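Local structure of SAHS4 (Ramazzottius varieornatus, 5Z4G) at residues A[60-65]-A[77-82]. The protein probably shields other molecules during desiccation as a secreted heat-soluble protein, and binds zinc ions in a fold related to fatty-acid-binding proteins. Sequence-based numbering, arbitrary orientation.
Sequences KTLLKY and QTSFPG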
# COMPACT_ATOMS: atom_id res chain seq x y z
N LYS A 60 14.08 -3.66 0.09
CA LYS A 60 13.20 -2.90 -0.80
C LYS A 60 11.79 -3.47 -0.85
O LYS A 60 11.59 -4.68 -0.69
CB LYS A 60 13.78 -2.83 -2.22
CG LYS A 60 15.09 -2.05 -2.32
CD LYS A 60 14.85 -0.57 -2.14
CE LYS A 60 16.06 0.24 -2.55
NZ LYS A 60 15.78 1.69 -2.40
N THR A 61 10.83 -2.59 -1.08
CA THR A 61 9.47 -2.97 -1.43
C THR A 61 9.25 -2.58 -2.88
O THR A 61 9.54 -1.44 -3.28
CB THR A 61 8.43 -2.21 -0.57
OG1 THR A 61 8.66 -2.48 0.82
CG2 THR A 61 6.99 -2.59 -0.92
N LEU A 62 8.72 -3.52 -3.66
CA LEU A 62 8.23 -3.24 -5.00
C LEU A 62 6.71 -3.29 -4.98
O LEU A 62 6.11 -4.22 -4.45
CB LEU A 62 8.80 -4.24 -6.02
CG LEU A 62 10.32 -4.35 -6.09
CD1 LEU A 62 10.72 -5.33 -7.18
CD2 LEU A 62 10.99 -2.99 -6.30
N LEU A 63 6.09 -2.27 -5.57
CA LEU A 63 4.65 -2.19 -5.62
C LEU A 63 4.23 -2.02 -7.08
O LEU A 63 4.78 -1.18 -7.79
CB LEU A 63 4.23 -1.00 -4.77
CG LEU A 63 2.81 -0.50 -4.73
CD1 LEU A 63 1.89 -1.60 -4.24
CD2 LEU A 63 2.82 0.68 -3.77
N LYS A 64 3.25 -2.80 -7.53
CA LYS A 64 2.77 -2.67 -8.90
C LYS A 64 1.25 -2.63 -8.92
O LYS A 64 0.60 -3.49 -8.34
CB LYS A 64 3.30 -3.82 -9.78
CG LYS A 64 3.00 -3.63 -11.27
CD LYS A 64 3.86 -4.52 -12.15
CE LYS A 64 3.20 -5.84 -12.46
NZ LYS A 64 3.65 -6.36 -13.78
N TYR A 65 0.70 -1.62 -9.60
CA TYR A 65 -0.74 -1.50 -9.84
C TYR A 65 -0.96 -1.47 -11.34
O TYR A 65 -0.25 -0.75 -12.05
CB TYR A 65 -1.29 -0.19 -9.25
CG TYR A 65 -1.43 -0.18 -7.75
CD1 TYR A 65 -2.52 -0.78 -7.14
CD2 TYR A 65 -0.49 0.48 -6.95
CE1 TYR A 65 -2.68 -0.76 -5.76
CE2 TYR A 65 -0.63 0.50 -5.57
CZ TYR A 65 -1.72 -0.13 -4.98
OH TYR A 65 -1.84 -0.13 -3.62
N GLN A 77 0.32 -6.04 -6.99
CA GLN A 77 1.33 -6.99 -6.60
C GLN A 77 2.37 -6.26 -5.78
O GLN A 77 2.83 -5.18 -6.18
CB GLN A 77 1.96 -7.63 -7.84
CG GLN A 77 3.03 -8.67 -7.54
CD GLN A 77 3.75 -9.08 -8.80
OE1 GLN A 77 4.55 -8.31 -9.35
NE2 GLN A 77 3.48 -10.28 -9.27
N THR A 78 2.68 -6.80 -4.61
CA THR A 78 3.79 -6.31 -3.81
C THR A 78 4.78 -7.43 -3.60
O THR A 78 4.40 -8.60 -3.45
CB THR A 78 3.38 -5.74 -2.43
OG1 THR A 78 2.74 -6.76 -1.66
CG2 THR A 78 2.45 -4.56 -2.58
N SER A 79 6.05 -7.08 -3.61
CA SER A 79 7.11 -8.04 -3.30
C SER A 79 8.20 -7.36 -2.51
O SER A 79 8.38 -6.14 -2.58
CB SER A 79 7.67 -8.68 -4.58
OG SER A 79 8.19 -7.71 -5.46
N PHE A 80 8.90 -8.17 -1.72
CA PHE A 80 10.01 -7.72 -0.93
C PHE A 80 11.19 -8.59 -1.39
O PHE A 80 11.45 -9.64 -0.78
CB PHE A 80 9.70 -7.88 0.57
CG PHE A 80 8.59 -6.99 1.07
CD1 PHE A 80 7.25 -7.31 0.86
CD2 PHE A 80 8.89 -5.83 1.79
CE1 PHE A 80 6.23 -6.49 1.33
CE2 PHE A 80 7.88 -5.01 2.27
CZ PHE A 80 6.55 -5.33 2.03
N PRO A 81 11.90 -8.18 -2.48
CA PRO A 81 12.99 -8.97 -3.08
C PRO A 81 14.00 -9.45 -2.04
O PRO A 81 14.54 -8.65 -1.28
CB PRO A 81 13.64 -7.99 -4.06
CG PRO A 81 12.58 -7.02 -4.40
CD PRO A 81 11.74 -6.88 -3.16
N GLY A 82 14.21 -10.77 -2.01
CA GLY A 82 15.06 -11.42 -1.01
C GLY A 82 14.29 -12.26 -0.01
O GLY A 82 14.85 -13.16 0.60
O HOH W 1 15.69 -5.48 -1.34
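Q77 O takes the amide N-H of K64 at 2.8 Å and, more weakly, the CA-H of L63. This carbonyl lies in an antiparallel beta hairpin, strand 62-66 against strand 74-79, within the up-and-down sheet of a FABP-like barrel, and it illustrates how such a ladder is built: each hydrogen-bonded pair closes a ring with two N-H...O bonds, with a non-hydrogen-bonded pair between. Q77 N returns a bond to K64 O, while L62 and S79 form the next ring, in which L62 N to S79 O is the straighter bond, 174° at the hydrogen, and S79 N answers to L62 O. Between the rings, L63 and T78 send their side chains to the same face. L63 CG is anti to the backbone N (chi1 172°), which helps bring CD1 3.4 Å from T78 CG2 in one of the two modelled T78 conformers, so the closeness is doubtful. On the other face, L62 CB passes S79 OG at 3.6 Å, and the K64 chain crosses Q77 obliquely; the Q77 amide finds its polar partner in E88 on strand 86-91.

Past the L62-S79 bridge the two chain segments still touch. T61 and F80 lie side by side, T61 CG2 over one face of the phenyl ring and T61 OG1 3.0 Å from F80 CE2; that hydroxyl is hydrogen-bonded to R154. F80 also meets the ring of Y55, with the planes about 80° apart, and approaches H85, a zinc ligand. The P81 ring packs on segment 60-65, where its CG meets L62 CD1 at 3.7 Å and its CD rests 3.3 Å from K60 O. A water accepts from K60 N at 2.8 Å and donates weakly to P81 O.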